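Long-range contacts in lipase aflb (Neosartorya fumigata, PDB 6IDY), which probably hydrolyses ester bonds of lipids as an alpha/beta-hydrolase-fold lipase and carries a bound calcium ion: residues Phe67-Gln71 with Gly357-His361; Leu93-Ile98 with Asp406-Gly410; Asn117-Lys121 with Tyr218-Ile222. All coordinates share one frame; numbering follows the deposited sequence.

Contact 1 (Phe67-Gln71 with Gly357-His361)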
loop_
_atom_site.group_PDB
_atom_site.type_symbol
_atom_site.label_atom_id
_atom_site.label_comp_id
_atom_site.label_asym_id
_atom_site.label_seq_id
_atom_site.Cartn_x
_atom_site.Cartn_y
_atom_site.Cartn_z
ATOM N N PHE A 67 18.877 9.595 -0.292
ATOM C CA PHE A 67 17.983 10.749 -0.382
ATOM C C PHE A 67 18.461 11.757 -1.412
ATOM O O PHE A 67 17.624 12.350 -2.096
ATOM C CB PHE A 67 17.761 11.414 0.984
ATOM C CG PHE A 67 16.722 10.733 1.838
ATOM C CD1 PHE A 67 15.379 10.741 1.469
ATOM C CD2 PHE A 67 17.077 10.105 3.022
ATOM C CE1 PHE A 67 14.415 10.113 2.262
ATOM C CE2 PHE A 67 16.110 9.489 3.824
ATOM C CZ PHE A 67 14.787 9.493 3.436
ATOM N N ASP A 68 19.801 11.923 -1.556
ATOM C CA ASP A 68 20.404 12.809 -2.558
ATOM C C ASP A 68 20.024 12.326 -3.964
ATOM O O ASP A 68 19.697 13.145 -4.821
ATOM C CB ASP A 68 21.937 12.887 -2.395
ATOM C CG ASP A 68 22.439 13.668 -1.189
ATOM O OD1 ASP A 68 21.628 14.361 -0.544
ATOM O OD2 ASP A 68 23.642 13.587 -0.893
ATOM N N LYS A 69 20.015 10.995 -4.178
ATOM C CA LYS A 69 19.608 10.384 -5.446
ATOM C C LYS A 69 18.119 10.633 -5.702
ATOM O O LYS A 69 17.756 10.964 -6.827
ATOM C CB LYS A 69 19.890 8.880 -5.451
ATOM C CG LYS A 69 21.363 8.537 -5.520
ATOM C CD LYS A 69 21.570 7.041 -5.440
ATOM C CE LYS A 69 23.029 6.678 -5.417
ATOM N NZ LYS A 69 23.673 6.954 -6.727
ATOM N N ILE A 70 17.262 10.476 -4.666
ATOM C CA ILE A 70 15.812 10.723 -4.775
ATOM C C ILE A 70 15.561 12.205 -5.129
ATOM O O ILE A 70 14.806 12.487 -6.060
ATOM C CB ILE A 70 15.027 10.248 -3.514
ATOM C CG1 ILE A 70 15.151 8.708 -3.333
ATOM C CG2 ILE A 70 13.538 10.683 -3.583
ATOM C CD1 ILE A 70 14.671 8.149 -1.972
ATOM N N GLN A 71 16.253 13.135 -4.432
ATOM C CA GLN A 71 16.156 14.583 -4.663
ATOM C C GLN A 71 16.637 14.993 -6.067
ATOM O O GLN A 71 16.132 15.967 -6.628
ATOM C CB GLN A 71 16.860 15.371 -3.548
ATOM C CG GLN A 71 16.083 15.249 -2.230
ATOM C CD GLN A 71 16.488 16.239 -1.177
ATOM O OE1 GLN A 71 15.882 17.307 -1.040
ATOM N NE2 GLN A 71 17.502 15.893 -0.394
ATOM N N GLY A 357 10.713 16.091 4.526
ATOM C CA GLY A 357 11.415 16.177 3.251
ATOM C C GLY A 357 10.746 15.439 2.108
ATOM O O GLY A 357 9.528 15.226 2.119
ATOM N N VAL A 358 11.555 15.047 1.107
ATOM C CA VAL A 358 11.080 14.375 -0.105
ATOM C C VAL A 358 10.768 12.898 0.170
ATOM O O VAL A 358 11.645 12.034 0.071
ATOM C CB VAL A 358 12.032 14.598 -1.325
ATOM C CG1 VAL A 358 11.487 13.935 -2.591
ATOM C CG2 VAL A 358 12.265 16.088 -1.574
ATOM N N TYR A 359 9.508 12.627 0.539
ATOM C CA TYR A 359 9.011 11.280 0.777
ATOM C C TYR A 359 7.980 10.969 -0.264
ATOM O O TYR A 359 6.928 11.602 -0.326
ATOM C CB TYR A 359 8.478 11.082 2.207
ATOM C CG TYR A 359 9.593 11.105 3.223
ATOM C CD1 TYR A 359 10.047 12.307 3.760
ATOM C CD2 TYR A 359 10.247 9.932 3.598
ATOM C CE1 TYR A 359 11.108 12.343 4.659
ATOM C CE2 TYR A 359 11.305 9.954 4.509
ATOM C CZ TYR A 359 11.720 11.163 5.046
ATOM O OH TYR A 359 12.758 11.219 5.932
ATOM N N THR A 360 8.307 10.005 -1.113
ATOM C CA THR A 360 7.467 9.561 -2.224
ATOM C C THR A 360 6.222 8.813 -1.701
ATOM O O THR A 360 6.057 8.643 -0.490
ATOM C CB THR A 360 8.308 8.655 -3.123
ATOM O OG1 THR A 360 8.830 7.604 -2.313
ATOM C CG2 THR A 360 9.457 9.391 -3.814
ATOM N N HIS A 361 5.359 8.365 -2.622
ATOM C CA HIS A 361 4.156 7.587 -2.327
ATOM C C HIS A 361 4.569 6.357 -1.507
ATOM O O HIS A 361 3.994 6.105 -0.448
ATOM C CB HIS A 361 3.513 7.172 -3.656
ATOM C CG HIS A 361 2.231 6.414 -3.527
ATOM N ND1 HIS A 361 1.070 7.025 -3.086
ATOM C CD2 HIS A 361 1.953 5.137 -3.864
ATOM C CE1 HIS A 361 0.135 6.091 -3.137
ATOM N NE2 HIS A 361 0.618 4.946 -3.610
#

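Contact 2 (Leu93-Ile98 with Asp406-Gly410)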
loop_
_atom_site.group_PDB
_atom_site.type_symbol
_atom_site.label_atom_id
_atom_site.label_comp_id
_atom_site.label_asym_id
_atom_site.label_seq_id
_atom_site.Cartn_x
_atom_site.Cartn_y
_atom_site.Cartn_z
ATOM N N LEU A 93 20.000 3.849 -7.669
ATOM C CA LEU A 93 19.509 3.749 -6.294
ATOM C C LEU A 93 19.411 2.300 -5.791
ATOM O O LEU A 93 19.624 2.053 -4.602
ATOM C CB LEU A 93 18.148 4.474 -6.161
ATOM C CG LEU A 93 17.606 4.723 -4.743
ATOM C CD1 LEU A 93 18.435 5.736 -4.001
ATOM C CD2 LEU A 93 16.198 5.233 -4.791
ATOM N N ILE A 94 19.100 1.347 -6.686
ATOM C CA ILE A 94 18.912 -0.041 -6.279
ATOM C C ILE A 94 20.178 -0.871 -6.494
ATOM O O ILE A 94 20.591 -1.076 -7.638
ATOM C CB ILE A 94 17.649 -0.709 -6.898
ATOM C CG1 ILE A 94 16.448 0.275 -7.057
ATOM C CG2 ILE A 94 17.243 -1.970 -6.108
ATOM C CD1 ILE A 94 15.911 1.058 -5.745
ATOM N N PRO A 95 20.805 -1.361 -5.397
ATOM C CA PRO A 95 21.993 -2.209 -5.567
ATOM C C PRO A 95 21.611 -3.606 -6.044
ATOM O O PRO A 95 20.447 -4.009 -5.934
ATOM C CB PRO A 95 22.654 -2.212 -4.182
ATOM C CG PRO A 95 21.621 -1.759 -3.239
ATOM C CD PRO A 95 20.428 -1.231 -3.976
ATOM N N ALA A 96 22.607 -4.331 -6.587
ATOM C CA ALA A 96 22.491 -5.675 -7.157
ATOM C C ALA A 96 21.823 -6.700 -6.243
ATOM O O ALA A 96 20.976 -7.447 -6.720
ATOM C CB ALA A 96 23.855 -6.171 -7.612
ATOM N N ASP A 97 22.188 -6.736 -4.945
ATOM C CA ASP A 97 21.619 -7.691 -3.989
ATOM C C ASP A 97 20.116 -7.469 -3.773
ATOM O O ASP A 97 19.352 -8.439 -3.709
ATOM C CB ASP A 97 22.403 -7.684 -2.662
ATOM C CG ASP A 97 22.363 -6.377 -1.875
ATOM O OD1 ASP A 97 22.499 -5.297 -2.501
ATOM O OD2 ASP A 97 22.217 -6.438 -0.633
ATOM N N ILE A 98 19.685 -6.193 -3.720
ATOM C CA ILE A 98 18.271 -5.845 -3.565
ATOM C C ILE A 98 17.539 -6.166 -4.876
ATOM O O ILE A 98 16.500 -6.826 -4.828
ATOM C CB ILE A 98 18.064 -4.401 -3.015
ATOM C CG1 ILE A 98 18.616 -4.312 -1.565
ATOM C CG2 ILE A 98 16.571 -3.990 -3.060
ATOM C CD1 ILE A 98 18.793 -2.920 -0.970
ATOM N N ASP A 406 19.023 -0.333 3.428
ATOM C CA ASP A 406 18.441 -1.403 2.597
ATOM C C ASP A 406 16.919 -1.381 2.573
ATOM O O ASP A 406 16.314 -1.730 1.558
ATOM C CB ASP A 406 18.966 -2.784 3.025
ATOM C CG ASP A 406 20.441 -3.035 2.722
ATOM O OD1 ASP A 406 21.094 -2.137 2.139
ATOM O OD2 ASP A 406 20.939 -4.129 3.066
ATOM N N ASP A 407 16.308 -0.942 3.684
ATOM C CA ASP A 407 14.858 -0.789 3.827
ATOM C C ASP A 407 14.361 0.366 2.949
ATOM O O ASP A 407 13.372 0.195 2.243
ATOM C CB ASP A 407 14.487 -0.583 5.299
ATOM C CG ASP A 407 14.841 -1.771 6.175
ATOM O OD1 ASP A 407 14.404 -2.895 5.854
ATOM O OD2 ASP A 407 15.539 -1.573 7.189
ATOM N N LEU A 408 15.087 1.511 2.945
ATOM C CA LEU A 408 14.802 2.680 2.108
ATOM C C LEU A 408 14.915 2.259 0.627
ATOM O O LEU A 408 13.984 2.492 -0.147
ATOM C CB LEU A 408 15.822 3.812 2.418
ATOM C CG LEU A 408 15.529 5.257 1.934
ATOM C CD1 LEU A 408 16.485 6.218 2.564
ATOM C CD2 LEU A 408 15.658 5.410 0.422
ATOM N N LEU A 409 16.053 1.638 0.248
ATOM C CA LEU A 409 16.325 1.200 -1.130
ATOM C C LEU A 409 15.343 0.155 -1.635
ATOM O O LEU A 409 14.839 0.283 -2.748
ATOM C CB LEU A 409 17.778 0.724 -1.311
ATOM C CG LEU A 409 18.898 1.657 -0.806
ATOM C CD1 LEU A 409 20.267 1.007 -0.961
ATOM C CD2 LEU A 409 18.861 3.017 -1.492
ATOM N N GLY A 410 15.069 -0.849 -0.806
ATOM C CA GLY A 410 14.139 -1.926 -1.118
ATOM C C GLY A 410 12.720 -1.443 -1.334
ATOM O O GLY A 410 12.052 -1.902 -2.264
#

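Contact 3 (Asn117-Lys121 with Tyr218-Ile222)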
loop_
_atom_site.group_PDB
_atom_site.type_symbol
_atom_site.label_atom_id
_atom_site.label_comp_id
_atom_site.label_asym_id
_atom_site.label_seq_id
_atom_site.Cartn_x
_atom_site.Cartn_y
_atom_site.Cartn_z
ATOM N N ASN A 117 -3.941 -22.091 5.825
ATOM C CA ASN A 117 -4.432 -21.596 7.105
ATOM C C ASN A 117 -5.591 -22.449 7.626
ATOM O O ASN A 117 -6.426 -22.875 6.828
ATOM C CB ASN A 117 -4.842 -20.119 6.972
ATOM C CG ASN A 117 -3.724 -19.229 6.490
ATOM O OD1 ASN A 117 -2.608 -19.256 7.019
ATOM N ND2 ASN A 117 -3.997 -18.425 5.470
ATOM N N PRO A 118 -5.664 -22.713 8.950
ATOM C CA PRO A 118 -6.753 -23.561 9.465
ATOM C C PRO A 118 -8.125 -22.902 9.413
ATOM O O PRO A 118 -8.219 -21.677 9.355
ATOM C CB PRO A 118 -6.327 -23.847 10.908
ATOM C CG PRO A 118 -5.489 -22.676 11.289
ATOM C CD PRO A 118 -4.753 -22.285 10.037
ATOM N N SER A 119 -9.189 -23.722 9.438
ATOM C CA SER A 119 -10.576 -23.252 9.452
ATOM C C SER A 119 -10.816 -22.431 10.737
ATOM O O SER A 119 -10.342 -22.840 11.799
ATOM C CB SER A 119 -11.535 -24.434 9.402
ATOM O OG SER A 119 -11.376 -25.248 10.553
ATOM N N PRO A 120 -11.489 -21.259 10.670
ATOM C CA PRO A 120 -11.692 -20.474 11.900
ATOM C C PRO A 120 -12.697 -21.121 12.846
ATOM O O PRO A 120 -13.631 -21.792 12.396
ATOM C CB PRO A 120 -12.185 -19.118 11.384
ATOM C CG PRO A 120 -12.832 -19.421 10.086
ATOM C CD PRO A 120 -12.101 -20.598 9.496
ATOM N N LYS A 121 -12.487 -20.941 14.154
ATOM C CA LYS A 121 -13.387 -21.478 15.175
ATOM C C LYS A 121 -14.273 -20.372 15.745
ATOM O O LYS A 121 -13.908 -19.194 15.692
ATOM C CB LYS A 121 -12.619 -22.227 16.275
ATOM C CG LYS A 121 -12.277 -23.663 15.886
ATOM C CD LYS A 121 -11.814 -24.482 17.078
ATOM C CE LYS A 121 -11.630 -25.937 16.721
ATOM N NZ LYS A 121 -11.272 -26.755 17.909
ATOM N N TYR A 218 -11.470 -13.040 9.855
ATOM C CA TYR A 218 -10.727 -14.278 10.065
ATOM C C TYR A 218 -9.641 -14.120 11.131
ATOM O O TYR A 218 -9.523 -14.979 12.008
ATOM C CB TYR A 218 -10.154 -14.831 8.740
ATOM C CG TYR A 218 -9.280 -16.052 8.929
ATOM C CD1 TYR A 218 -9.832 -17.327 8.995
ATOM C CD2 TYR A 218 -7.904 -15.928 9.088
ATOM C CE1 TYR A 218 -9.033 -18.452 9.212
ATOM C CE2 TYR A 218 -7.097 -17.041 9.304
ATOM C CZ TYR A 218 -7.664 -18.301 9.360
ATOM O OH TYR A 218 -6.851 -19.383 9.562
ATOM N N ILE A 219 -8.827 -13.058 11.031
ATOM C CA ILE A 219 -7.741 -12.828 11.985
ATOM C C ILE A 219 -8.321 -12.527 13.368
ATOM O O ILE A 219 -7.809 -13.046 14.359
ATOM C CB ILE A 219 -6.706 -11.789 11.469
ATOM C CG1 ILE A 219 -5.972 -12.306 10.191
ATOM C CG2 ILE A 219 -5.713 -11.343 12.554
ATOM C CD1 ILE A 219 -5.020 -13.554 10.336
ATOM N N SER A 220 -9.442 -11.785 13.426
ATOM C CA SER A 220 -10.104 -11.506 14.703
ATOM C C SER A 220 -10.617 -12.801 15.356
ATOM O O SER A 220 -10.459 -12.968 16.567
ATOM C CB SER A 220 -11.244 -10.510 14.520
ATOM O OG SER A 220 -11.851 -10.196 15.762
ATOM N N ALA A 221 -11.196 -13.719 14.549
ATOM C CA ALA A 221 -11.745 -14.999 15.024
ATOM C C ALA A 221 -10.690 -15.936 15.609
ATOM O O ALA A 221 -10.868 -16.396 16.738
ATOM C CB ALA A 221 -12.510 -15.698 13.910
ATOM N N ILE A 222 -9.591 -16.203 14.858
ATOM C CA ILE A 222 -8.497 -17.102 15.277
ATOM C C ILE A 222 -7.707 -16.568 16.476
ATOM O O ILE A 222 -7.093 -17.349 17.206
ATOM C CB ILE A 222 -7.540 -17.486 14.104
ATOM C CG1 ILE A 222 -6.833 -16.238 13.498
ATOM C CG2 ILE A 222 -8.259 -18.336 13.042
ATOM C CD1 ILE A 222 -5.618 -16.517 12.630
#

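Contact 1 (Phe67-Gln71 with Gly357-His361)
Phe67, Ile70 and Gln71 pack against Val358, Tyr359 and Thr360 in a mostly apolar, largely buried contact, where helix 63-73, which precedes the alpha/beta-hydrolase sheet in sequence, meets the loop leading to His361. The two rings form an offset edge-to-face pair: the edge of Phe67 is turned toward the face of Tyr359, with centroids 5.4 Å apart and planes at 68°. The far end of the phenylalanine does the touching, its CZ lying 3.7 Å from Tyr359 CE2. At its edge, near the ring plane, the same phenylalanine also meets a backbone oxygen, with Val358 O 4.0 Å from Phe67 CE1. Tyr359 OH is engaged in a hydrogen bond to Val398 O, which anchors the outer end of the tyrosine that Phe67 leans on.

Val358 divides its branches between two helix residues. With CG1 anti to the backbone N (chi1 -178°), this methyl is 4.0 Å from Ile70 CG2, the two side chains running antiparallel where they meet. CG2 instead faces the more exposed Gln71, whose OE1 comes within 3.9 Å of it. Beyond the valine, Ile70 CG2 also reaches Thr360 CG2, at 4.3 Å.

His361, next along the loop, hydrogen-bonds Asp318 through ND1 and Ser233 through NE2, a geometry consistent with the catalytic triad of this fold. The contact thus packs the helix against the loop carrying that histidine, while Phe67 and Ile70 also touch Leu408 of helix 405-412, and Ser315, just beyond strand 310-314, hydrogen-bonds Tyr359 O.

Contact 2 (Leu93-Ile98 with Asp406-Gly410)
Leu409 projects from helix 405-412 into a bend lined by Leu93, Pro95 and Ile98, and each of its branches has its own neighbour. CD2 is pressed on by the backbone of Leu93, whose O is only 3.3 Å from it, and lies 3.7 Å from Leu93 CD1. The other methyl, CD1, meets the proline ring at Pro95 CD, 3.8 Å away, with the leucine side chain set roughly perpendicular to the proline. On the backbone side of the same leucine, Ile94 CD1 is modelled 3.3 Å from Leu409 O, a short approach that is doubtful.

Pro95 occupies the N-cap position of helix 96-103, so the contact joins the start of that helix to helix 405-412, bringing a helical region that precedes the alpha/beta-hydrolase sheet in sequence together with one that follows it. Within the first turn of helix 96-103, Ile98 rests its CG2 on Gly410 CA, 3.7 Å away, the CA atoms of Ile98 and Gly410 being 6.2 Å apart. Ile98 CD1 turns the other way, to 3.8 Å from Leu409 CB, and also meets the backbone O and the carboxylate of Asp406.

Past that methyl the packing gives way to a polar, more open margin. Asp97, which is exposed, and the partly exposed Asp406 bring their OD2 atoms to 4.5 Å, too far for a bond and alike in charge. Arg55 forms salt bridges through NH2 to OD1 of both carboxylates, which probably offsets part of their repulsion.

Contact 3 (Asn117-Lys121 with Tyr218-Ile222)
The ring of Tyr218 has Ile222 CG2 on one face, 3.7 Å above the plane and displaced toward the rim, while Pro118 O and Pro120 CD lie at its edge, in plane. Tyr218 belongs to helix 205-223, the crossover helix between parallel strands 190-195 and 227-232 of the alpha/beta-hydrolase sheet, and a proline-rich loop passes along its outer side.

A chi1 of 175°, which turns CG away from the backbone N, carries the phenol out to the loop, where the tyrosine gives its hydroxyl to Pro118 O in a hydrogen bond of 2.7 Å. The donor sits in the carbonyl plane, on a lone pair, at a C=O...O angle of 144°. Pro120 sets its CD against the ring edge, 3.8 Å from Tyr218 CE1, and also approaches the helix at Ala221 and Ile222. Near the hydroxyl, Asn117 meets it with CB, while its ND2 is hydrogen-bonded to Arg144 O and Ile147 O. Lys121, whose side chain leads away from the helix and is poorly ordered, takes part through its backbone: its O lies 4.2 Å from Ala221 CB.

Contacts 1 and 2 are neighbours, their centres 14 Å apart, and form one continuous packing region: Leu408 links helix 405-412 to contact 1, and Leu93 reaches Lys69 and Ile70 of helix 63-73. Along the chain their segments alternate, so early helices pack against a late loop and helix that come after the sheet in sequence. Contact 3 is nested inside both loops and lies on the opposite side of the chain's centre from contact 1, its centre 40 Å from that of contact 1 and 35 Å from that of contact 2. It fixes a loop to crossover helix 205-223, whereas the other two join pre-sheet and post-sheet parts, contact 1 through the loop that carries the probable catalytic histidine.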